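Local coordinates for long-chain-fatty-acid--CoA ligase FadD13 (Mycobacterium tuberculosis CDC1551, PDB 5ZRN), which is a ligase of the AMP-binding enzyme family (ANL clan) that holds 5'-O-{[(1R)-1-hydroxydodecyl]sulfamoyl}adenosine in a pocket beside its large mixed sheet, at residues Q19-P24 with V223-M228; D44-L49 with Y72-L77; Y301-S306 with F378-I383. All coordinates share one frame; numbering follows the deposited sequence.

How the contacts relate
Contact 1 joins strands 19-23 and 224-227 near one edge of the large mixed sheet. Contact 2 lies within the loop that contact 1 closes and packs helix 32-48 against helix 65-77; its centre is 23 Å from that of contact 1, and the nearest atoms are about 8 Å apart. Contact 3 follows later in the chain, its centre 30 Å from contact 1 and 31 Å from contact 2, across the centre of the chain from both. It starts from strand 296-302 of the same sheet as contact 1 and meets strands 377-380 and 382-386. Contact 1 thus brings the early chain to a strand some 200 residues later, contact 2 packs two helices of the intervening chain, and contact 3 borders the ligand pocket.

Contact 1 (Q19-P24 with V223-M228); sequences QAYVEP and VTLISM
The carboxylate oxygen OE2 of E23 is gripped by two hydroxyls: OG of S227 donates to it at 2.7 Å on its anti lone pair, and OH of Y21 reaches OE2 of E23 at 2.9 Å from above the carboxylate plane. This pair of hydroxyl bonds closes one end of a parallel pair, strands 19-23 and 224-227 of the large mixed sheet, running 9° apart. OE1, the other oxygen of E23, goes to T26. Serine suits position 227 because its short side chain, pointing toward strand 19-23, carries the hydroxyl to OE2 of E23. Along the pair, V22 bonds both ways: its N gives to O of L225 at 2.8 Å, almost in line with that carbonyl, and its O accepts from N of S227. On the sheet face of V22, the branched valine and isoleucine fit side by side, with V22 CB 3.6 Å from I226 CD1. In I226, chi1 of -54° places CG1 beside the backbone N, and the next torsion, -60°, turns CD1 toward V22. Y21 and L225 occupy the other face. A20 and Y21 both face M30 in a classic beta bulge toward strand 28-31, yet O of A20 still accepts from N of L225 at 2.8 Å.

Contact 2 (D44-L49 with Y72-L77); sequences DVLTAL and YGAAKL
L46 and L77 meet where helices 32-48 and 65-77 cross, their short segments at -63° with axes 9.7 Å apart at their closest. The closer-packed part lies on the buried side. There L46 points at the other helix and lays its CD1 methyl against the backbone, 4.0 Å from N of A74 and 4.2 Å from A74 CB. G73 and A74 suit the place, since a glycine and an alanine let the leucine methyl approach the helix backbone. L77 answers from the other helix, its CD2 methyl meeting L46 CB at 3.9 Å. Toward solvent the packing thins to one pair: T47, an exposed residue, runs obliquely across L77, with OG1 of T47 3.8 Å from L77 CD2. That hydroxyl is not spent on the leucine. With OG1 beside its own backbone N (chi1 -64°), T47 hydrogen-bonds to O of A43 one turn earlier, so a threonine can border the apolar patch with its polar atom satisfied. L77 also packs on A43 and P149. With just 160 Å² buried and no hydrogen bond between the two segments, the contact rests on apolar, van der Waals packing, and its one hydroxyl is satisfied within its own helix.

Contact 3 (Y301-S306 with F378-I383); sequences YALTES and FRTGDI. With JSA (5'-O-{[(1R)-1-hydroxydodecyl]sulfamoyl}adenosine), chain C.
Y301 reaches from strand 296-302 past the adenosine part of the ligand, named 5'-O-{[(1R)-1-hydroxydodecyl]sulfamoyl}adenosine, to D382. Its CB lies 3.9 Å from ligand N6, and farther out CD1 comes within 3.6 Å of ligand C5, the base atom lying at the ring edge. CE1 then passes OD2 of D382, and the hydroxyl OH donates to that same OD2 at 3.1 Å, on its anti lone pair. CG anti to the backbone N (chi1 158°) sends the ring this way, and ring and carboxylate planes stand 63° apart. Tyrosine suits the place because it sets an aromatic edge against the base and carries a hydroxyl donor out to D382. D382 turns its carboxylate to the ribose hydroxyls: OD1 accepts from ligand O2' at 3.1 Å and also meets R397 in a salt bridge. OD2 faces O3', modelled too close for its distance to be trusted. Next to this polar group, L303 sets CD2 at the edge of the F378 ring, 3.9 Å from CE2, and 3.7 Å from T380 CB. F378 presses CZ against E305 CB at 3.4 Å, while the E305 carboxylate turns to Y362. OG1 of T380 accepts from N of D382, an ST turn at the G381 corner, and is also hydrogen-bonded to O of V351. Y301 and R397 are placed to hold the aspartate, consistent with a carboxylate that reads the ribose hydroxyls, most soundly O2'.

Contact 1 (Q19-P24 with V223-M228)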
loop_
_atom_site.group_PDB
_atom_site.type_symbol
_atom_site.label_atom_id
_atom_site.label_comp_id
_atom_site.label_asym_id
_atom_site.label_seq_id
_atom_site.Cartn_x
_atom_site.Cartn_y
_atom_site.Cartn_z
ATOM N N GLN A 19 -20.528 -1.988 3.069
ATOM C CA GLN A 19 -19.697 -0.895 3.554
ATOM C C GLN A 19 -18.271 -1.088 3.075
ATOM O O GLN A 19 -17.651 -2.111 3.356
ATOM C CB GLN A 19 -19.745 -0.826 5.079
ATOM C CG GLN A 19 -20.941 -0.032 5.616
ATOM C CD GLN A 19 -21.191 -0.282 7.094
ATOM O OE1 GLN A 19 -20.254 -0.351 7.897
ATOM N NE2 GLN A 19 -22.459 -0.410 7.462
ATOM N N ALA A 20 -17.757 -0.091 2.358
ATOM C CA ALA A 20 -16.411 -0.146 1.798
ATOM C C ALA A 20 -15.395 0.724 2.514
ATOM O O ALA A 20 -14.259 0.312 2.728
ATOM C CB ALA A 20 -16.457 0.242 0.315
ATOM N N TYR A 21 -15.804 1.932 2.878
ATOM C CA TYR A 21 -14.909 2.865 3.546
ATOM C C TYR A 21 -15.594 3.473 4.770
ATOM O O TYR A 21 -16.615 4.150 4.652
ATOM C CB TYR A 21 -14.520 3.968 2.563
ATOM C CG TYR A 21 -13.308 4.772 2.971
ATOM C CD1 TYR A 21 -12.023 4.311 2.704
ATOM C CD2 TYR A 21 -13.450 6.000 3.611
ATOM C CE1 TYR A 21 -10.907 5.057 3.063
ATOM C CE2 TYR A 21 -12.345 6.754 3.977
ATOM C CZ TYR A 21 -11.076 6.281 3.700
ATOM O OH TYR A 21 -9.978 7.037 4.051
ATOM N N VAL A 22 -15.022 3.231 5.943
ATOM C CA VAL A 22 -15.567 3.741 7.196
ATOM C C VAL A 22 -14.532 4.592 7.941
ATOM O O VAL A 22 -13.534 4.065 8.442
ATOM C CB VAL A 22 -16.006 2.572 8.106
ATOM C CG1 VAL A 22 -16.264 3.067 9.515
ATOM C CG2 VAL A 22 -17.251 1.921 7.538
ATOM N N GLU A 23 -14.780 5.900 8.023
ATOM C CA GLU A 23 -13.854 6.818 8.694
ATOM C C GLU A 23 -14.550 7.631 9.787
ATOM O O GLU A 23 -15.027 8.741 9.548
ATOM C CB GLU A 23 -13.228 7.765 7.665
ATOM C CG GLU A 23 -11.950 8.420 8.128
ATOM C CD GLU A 23 -11.205 9.087 6.998
ATOM O OE1 GLU A 23 -11.646 10.155 6.537
ATOM O OE2 GLU A 23 -10.178 8.536 6.558
ATOM N N PRO A 24 -14.598 7.088 11.009
ATOM C CA PRO A 24 -15.237 7.747 12.151
ATOM C C PRO A 24 -14.836 9.200 12.382
ATOM O O PRO A 24 -15.669 10.098 12.281
ATOM C CB PRO A 24 -14.857 6.846 13.320
ATOM C CG PRO A 24 -14.812 5.494 12.675
ATOM C CD PRO A 24 -14.040 5.786 11.407
ATOM N N VAL A 223 -13.895 -6.347 1.564
ATOM C CA VAL A 223 -13.707 -6.030 2.971
ATOM C C VAL A 223 -14.087 -4.576 3.218
ATOM O O VAL A 223 -13.968 -3.735 2.326
ATOM C CB VAL A 223 -12.233 -6.214 3.396
ATOM C CG1 VAL A 223 -12.016 -5.641 4.801
ATOM C CG2 VAL A 223 -11.855 -7.683 3.361
ATOM N N THR A 224 -14.557 -4.290 4.429
ATOM C CA THR A 224 -14.917 -2.929 4.817
ATOM C C THR A 224 -13.662 -2.289 5.420
ATOM O O THR A 224 -13.196 -2.690 6.485
ATOM C CB THR A 224 -16.040 -2.929 5.870
ATOM O OG1 THR A 224 -17.218 -3.515 5.306
ATOM C CG2 THR A 224 -16.357 -1.503 6.321
ATOM N N LEU A 225 -13.095 -1.309 4.731
ATOM C CA LEU A 225 -11.899 -0.661 5.240
ATOM C C LEU A 225 -12.252 0.306 6.375
ATOM O O LEU A 225 -13.106 1.179 6.214
ATOM C CB LEU A 225 -11.176 0.094 4.111
ATOM C CG LEU A 225 -9.661 0.242 4.304
ATOM C CD1 LEU A 225 -9.020 -1.136 4.276
ATOM C CD2 LEU A 225 -9.054 1.102 3.208
ATOM N N ILE A 226 -11.629 0.113 7.533
ATOM C CA ILE A 226 -11.851 1.000 8.664
ATOM C C ILE A 226 -10.619 1.910 8.706
ATOM O O ILE A 226 -9.504 1.463 8.984
ATOM C CB ILE A 226 -11.981 0.234 9.985
ATOM C CG1 ILE A 226 -13.061 -0.845 9.858
ATOM C CG2 ILE A 226 -12.372 1.195 11.106
ATOM C CD1 ILE A 226 -14.449 -0.321 9.536
ATOM N N SER A 227 -10.831 3.188 8.415
ATOM C CA SER A 227 -9.747 4.152 8.368
ATOM C C SER A 227 -9.465 4.992 9.600
ATOM O O SER A 227 -10.368 5.605 10.176
ATOM C CB SER A 227 -9.972 5.112 7.203
ATOM O OG SER A 227 -9.078 6.203 7.288
ATOM N N MET A 228 -8.199 5.014 9.996
ATOM C CA MET A 228 -7.753 5.845 11.100
ATOM C C MET A 228 -6.673 6.710 10.455
ATOM O O MET A 228 -5.485 6.371 10.480
ATOM C CB MET A 228 -7.162 5.018 12.245
ATOM C CG MET A 228 -6.600 5.897 13.363
ATOM S SD MET A 228 -6.330 5.101 14.968
ATOM C CE MET A 228 -7.675 5.808 15.923
#

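Contact 2 (D44-L49 with Y72-L77)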
loop_
_atom_site.group_PDB
_atom_site.type_symbol
_atom_site.label_atom_id
_atom_site.label_comp_id
_atom_site.label_asym_id
_atom_site.label_seq_id
_atom_site.Cartn_x
_atom_site.Cartn_y
_atom_site.Cartn_z
ATOM N N ASP A 44 -13.606 11.727 -14.073
ATOM C CA ASP A 44 -14.088 12.852 -14.877
ATOM C C ASP A 44 -13.242 14.100 -14.596
ATOM O O ASP A 44 -12.840 14.807 -15.521
ATOM C CB ASP A 44 -15.558 13.135 -14.552
ATOM C CG ASP A 44 -16.245 13.977 -15.611
ATOM O OD1 ASP A 44 -17.213 14.688 -15.266
ATOM O OD2 ASP A 44 -15.835 13.923 -16.789
ATOM N N VAL A 45 -12.979 14.358 -13.313
ATOM C CA VAL A 45 -12.178 15.503 -12.881
ATOM C C VAL A 45 -10.788 15.458 -13.504
ATOM O O VAL A 45 -10.321 16.439 -14.079
ATOM C CB VAL A 45 -12.012 15.534 -11.341
ATOM C CG1 VAL A 45 -11.005 16.598 -10.947
ATOM C CG2 VAL A 45 -13.351 15.832 -10.677
ATOM N N LEU A 46 -10.127 14.315 -13.377
ATOM C CA LEU A 46 -8.790 14.140 -13.939
ATOM C C LEU A 46 -8.780 14.357 -15.455
ATOM O O LEU A 46 -7.864 14.979 -15.993
ATOM C CB LEU A 46 -8.265 12.742 -13.603
ATOM C CG LEU A 46 -8.097 12.509 -12.099
ATOM C CD1 LEU A 46 -7.705 11.066 -11.826
ATOM C CD2 LEU A 46 -7.049 13.458 -11.570
ATOM N N THR A 47 -9.800 13.850 -16.140
ATOM C CA THR A 47 -9.884 14.011 -17.588
ATOM C C THR A 47 -9.949 15.486 -17.946
ATOM O O THR A 47 -9.264 15.952 -18.850
ATOM C CB THR A 47 -11.133 13.310 -18.165
ATOM O OG1 THR A 47 -11.035 11.896 -17.946
ATOM C CG2 THR A 47 -11.248 13.574 -19.662
ATOM N N ALA A 48 -10.779 16.225 -17.227
ATOM C CA ALA A 48 -10.920 17.644 -17.496
ATOM C C ALA A 48 -9.623 18.365 -17.157
ATOM O O ALA A 48 -9.372 19.457 -17.654
ATOM C CB ALA A 48 -12.085 18.226 -16.687
ATOM N N LEU A 49 -8.806 17.752 -16.305
ATOM C CA LEU A 49 -7.528 18.340 -15.924
ATOM C C LEU A 49 -6.465 17.982 -16.958
ATOM O O LEU A 49 -5.299 18.323 -16.803
ATOM C CB LEU A 49 -7.097 17.840 -14.543
ATOM C CG LEU A 49 -7.291 18.702 -13.287
ATOM C CD1 LEU A 49 -8.013 20.000 -13.590
ATOM C CD2 LEU A 49 -8.050 17.883 -12.264
ATOM N N TYR A 72 -8.185 5.083 -7.900
ATOM C CA TYR A 72 -9.080 4.115 -8.541
ATOM C C TYR A 72 -9.571 4.763 -9.827
ATOM O O TYR A 72 -9.656 4.123 -10.870
ATOM C CB TYR A 72 -10.288 3.773 -7.654
ATOM C CG TYR A 72 -10.078 2.602 -6.715
ATOM C CD1 TYR A 72 -9.688 1.356 -7.199
ATOM C CD2 TYR A 72 -10.290 2.733 -5.344
ATOM C CE1 TYR A 72 -9.510 0.263 -6.341
ATOM C CE2 TYR A 72 -10.116 1.652 -4.475
ATOM C CZ TYR A 72 -9.726 0.420 -4.979
ATOM O OH TYR A 72 -9.541 -0.649 -4.125
ATOM N N GLY A 73 -9.899 6.047 -9.741
ATOM C CA GLY A 73 -10.347 6.761 -10.920
ATOM C C GLY A 73 -9.202 6.826 -11.919
ATOM O O GLY A 73 -9.403 6.657 -13.121
ATOM N N ALA A 74 -7.992 7.066 -11.424
ATOM C CA ALA A 74 -6.841 7.132 -12.304
ATOM C C ALA A 74 -6.703 5.787 -13.007
ATOM O O ALA A 74 -6.418 5.724 -14.211
ATOM C CB ALA A 74 -5.595 7.424 -11.508
ATOM N N ALA A 75 -6.903 4.717 -12.239
ATOM C CA ALA A 75 -6.811 3.357 -12.744
ATOM C C ALA A 75 -7.775 3.119 -13.906
ATOM O O ALA A 75 -7.408 2.491 -14.903
ATOM C CB ALA A 75 -7.087 2.355 -11.609
ATOM N N LYS A 76 -9.004 3.621 -13.786
ATOM C CA LYS A 76 -9.979 3.442 -14.856
ATOM C C LYS A 76 -9.580 4.178 -16.125
ATOM O O LYS A 76 -10.007 3.823 -17.216
ATOM C CB LYS A 76 -11.369 3.912 -14.409
ATOM C CG LYS A 76 -11.970 3.047 -13.319
ATOM C CD LYS A 76 -13.419 3.410 -13.011
ATOM C CE LYS A 76 -13.980 2.456 -11.956
ATOM N NZ LYS A 76 -15.391 2.754 -11.585
ATOM N N LEU A 77 -8.749 5.203 -15.981
ATOM C CA LEU A 77 -8.312 6.003 -17.118
ATOM C C LEU A 77 -7.009 5.514 -17.730
ATOM O O LEU A 77 -6.657 5.907 -18.845
ATOM C CB LEU A 77 -8.120 7.457 -16.679
ATOM C CG LEU A 77 -9.257 8.475 -16.716
ATOM C CD1 LEU A 77 -10.583 7.829 -16.416
ATOM C CD2 LEU A 77 -8.928 9.571 -15.718
#

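Contact 3 (Y301-S306 with F378-I383)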
loop_
_atom_site.group_PDB
_atom_site.type_symbol
_atom_site.label_atom_id
_atom_site.label_comp_id
_atom_site.label_asym_id
_atom_site.label_seq_id
_atom_site.Cartn_x
_atom_site.Cartn_y
_atom_site.Cartn_z
ATOM N N TYR A 301 7.456 -9.945 5.292
ATOM C CA TYR A 301 8.675 -9.328 4.791
ATOM C C TYR A 301 8.403 -8.978 3.341
ATOM O O TYR A 301 7.994 -9.840 2.553
ATOM C CB TYR A 301 9.838 -10.303 4.856
ATOM C CG TYR A 301 10.972 -9.970 3.903
ATOM C CD1 TYR A 301 11.897 -8.965 4.198
ATOM C CD2 TYR A 301 11.141 -10.695 2.722
ATOM C CE1 TYR A 301 12.967 -8.704 3.339
ATOM C CE2 TYR A 301 12.199 -10.445 1.866
ATOM C CZ TYR A 301 13.112 -9.452 2.176
ATOM O OH TYR A 301 14.173 -9.226 1.322
ATOM N N ALA A 302 8.629 -7.717 2.991
ATOM C CA ALA A 302 8.384 -7.250 1.638
ATOM C C ALA A 302 9.131 -5.955 1.361
ATOM O O ALA A 302 9.736 -5.352 2.264
ATOM C CB ALA A 302 6.887 -7.039 1.424
ATOM N N LEU A 303 9.080 -5.537 0.101
ATOM C CA LEU A 303 9.729 -4.317 -0.344
ATOM C C LEU A 303 8.750 -3.573 -1.219
ATOM O O LEU A 303 7.702 -4.108 -1.585
ATOM C CB LEU A 303 10.969 -4.627 -1.172
ATOM C CG LEU A 303 12.150 -5.362 -0.548
ATOM C CD1 LEU A 303 11.782 -6.814 -0.229
ATOM C CD2 LEU A 303 13.307 -5.313 -1.538
ATOM N N THR A 304 9.097 -2.339 -1.561
ATOM C CA THR A 304 8.259 -1.526 -2.425
ATOM C C THR A 304 8.255 -2.205 -3.789
ATOM O O THR A 304 7.232 -2.296 -4.456
ATOM C CB THR A 304 8.840 -0.117 -2.555
ATOM O OG1 THR A 304 8.829 0.509 -1.268
ATOM C CG2 THR A 304 8.022 0.717 -3.519
ATOM N N GLU A 305 9.421 -2.703 -4.173
ATOM C CA GLU A 305 9.604 -3.393 -5.435
ATOM C C GLU A 305 8.737 -4.645 -5.583
ATOM O O GLU A 305 8.453 -5.070 -6.703
ATOM C CB GLU A 305 11.071 -3.773 -5.595
ATOM C CG GLU A 305 12.027 -2.603 -5.849
ATOM C CD GLU A 305 12.478 -1.872 -4.589
ATOM O OE1 GLU A 305 13.551 -1.229 -4.656
ATOM O OE2 GLU A 305 11.777 -1.923 -3.554
ATOM N N SER A 306 8.329 -5.247 -4.464
ATOM C CA SER A 306 7.493 -6.443 -4.510
ATOM C C SER A 306 6.040 -6.097 -4.212
ATOM O O SER A 306 5.227 -6.970 -3.914
ATOM C CB SER A 306 7.993 -7.505 -3.523
ATOM O OG SER A 306 7.886 -7.053 -2.188
ATOM N N PHE A 378 14.443 -11.012 -8.958
ATOM C CA PHE A 378 14.718 -9.679 -8.441
ATOM C C PHE A 378 15.600 -9.740 -7.205
ATOM O O PHE A 378 15.254 -10.382 -6.217
ATOM C CB PHE A 378 13.423 -8.971 -8.063
ATOM C CG PHE A 378 13.641 -7.690 -7.313
ATOM C CD1 PHE A 378 13.906 -6.507 -7.991
ATOM C CD2 PHE A 378 13.590 -7.670 -5.923
ATOM C CE1 PHE A 378 14.113 -5.325 -7.295
ATOM C CE2 PHE A 378 13.794 -6.497 -5.218
ATOM C CZ PHE A 378 14.054 -5.324 -5.906
ATOM N N ARG A 379 16.730 -9.047 -7.260
ATOM C CA ARG A 379 17.669 -9.012 -6.148
ATOM C C ARG A 379 17.250 -7.923 -5.161
ATOM O O ARG A 379 17.285 -6.736 -5.476
ATOM C CB ARG A 379 19.068 -8.756 -6.693
ATOM C CG ARG A 379 19.480 -9.804 -7.715
ATOM C CD ARG A 379 20.782 -9.463 -8.395
ATOM N NE ARG A 379 21.837 -9.168 -7.436
ATOM C CZ ARG A 379 23.096 -8.905 -7.770
ATOM N NH1 ARG A 379 23.457 -8.904 -9.047
ATOM N NH2 ARG A 379 23.991 -8.633 -6.826
ATOM N N THR A 380 16.851 -8.340 -3.964
ATOM C CA THR A 380 16.387 -7.414 -2.934
ATOM C C THR A 380 17.481 -6.579 -2.288
ATOM O O THR A 380 17.204 -5.520 -1.721
ATOM C CB THR A 380 15.689 -8.159 -1.801
ATOM O OG1 THR A 380 16.657 -8.935 -1.088
ATOM C CG2 THR A 380 14.609 -9.073 -2.350
ATOM N N GLY A 381 18.717 -7.064 -2.364
ATOM C CA GLY A 381 19.816 -6.354 -1.745
ATOM C C GLY A 381 19.907 -6.727 -0.275
ATOM O O GLY A 381 20.706 -6.152 0.468
ATOM N N ASP A 382 19.082 -7.685 0.150
ATOM C CA ASP A 382 19.079 -8.149 1.539
ATOM C C ASP A 382 19.743 -9.512 1.678
ATOM O O ASP A 382 19.472 -10.433 0.908
ATOM C CB ASP A 382 17.654 -8.241 2.091
ATOM C CG ASP A 382 17.028 -6.884 2.315
ATOM O OD1 ASP A 382 17.711 -5.998 2.870
ATOM O OD2 ASP A 382 15.850 -6.708 1.947
ATOM N N ILE A 383 20.620 -9.629 2.666
ATOM C CA ILE A 383 21.323 -10.875 2.927
ATOM C C ILE A 383 20.498 -11.718 3.878
ATOM O O ILE A 383 19.909 -11.198 4.826
ATOM C CB ILE A 383 22.686 -10.620 3.571
ATOM C CG1 ILE A 383 23.571 -9.836 2.605
ATOM C CG2 ILE A 383 23.340 -11.932 3.932
ATOM C CD1 ILE A 383 23.804 -10.546 1.286
HETATM C C4 JSA C . 12.398 -6.226 6.839
HETATM C C5 JSA C . 11.158 -6.818 7.034
HETATM C C6 JSA C . 11.049 -7.816 7.994
HETATM N N9 JSA C . 12.247 -5.302 5.896
HETATM C C2 JSA C . 13.303 -7.586 8.474
HETATM C C12 JSA C . 0.923 -11.530 1.952
HETATM C C11 JSA C . 1.021 -10.449 3.030
HETATM C C10 JSA C . 2.412 -9.814 3.037
HETATM C "C9'" JSA C . 2.528 -8.727 4.107
HETATM C "C8'" JSA C . 3.898 -8.051 4.031
HETATM C "C7'" JSA C . 4.029 -6.896 5.026
HETATM C "C6'" JSA C . 5.354 -6.164 4.805
HETATM C "C5'" JSA C . 5.530 -4.987 5.765
HETATM C "C4'" JSA C . 6.835 -4.248 5.462
HETATM C "C3'" JSA C . 6.796 -3.639 4.059
HETATM C "C2'" JSA C . 8.175 -3.144 3.617
HETATM C "C1'" JSA C . 8.088 -2.567 2.203
HETATM O O1 JSA C . 7.392 -1.319 2.252
HETATM N N8 JSA C . 9.427 -2.364 1.632
HETATM S S1 JSA C . 10.208 -1.105 2.314
HETATM O O2P JSA C . 9.415 -0.592 3.478
HETATM O O1P JSA C . 10.373 -0.017 1.296
HETATM O "O5'" JSA C . 11.493 -1.542 2.763
HETATM C C5A JSA C . 11.950 -2.853 2.416
HETATM C C4A JSA C . 13.057 -3.324 3.361
HETATM O "O4'" JSA C . 12.628 -3.300 4.733
HETATM C C3A JSA C . 13.418 -4.786 3.102
HETATM O "O3'" JSA C . 14.306 -4.856 1.983
HETATM C C2A JSA C . 14.203 -5.047 4.384
HETATM O "O2'" JSA C . 15.462 -4.372 4.325
HETATM C C1A JSA C . 13.297 -4.374 5.419
HETATM C C8 JSA C . 10.973 -5.315 5.507
HETATM N N7 JSA C . 10.304 -6.236 6.197
HETATM N N3 JSA C . 13.445 -6.632 7.570
HETATM N N1 JSA C . 12.138 -8.169 8.690
HETATM N N6 JSA C . 9.881 -8.408 8.231
#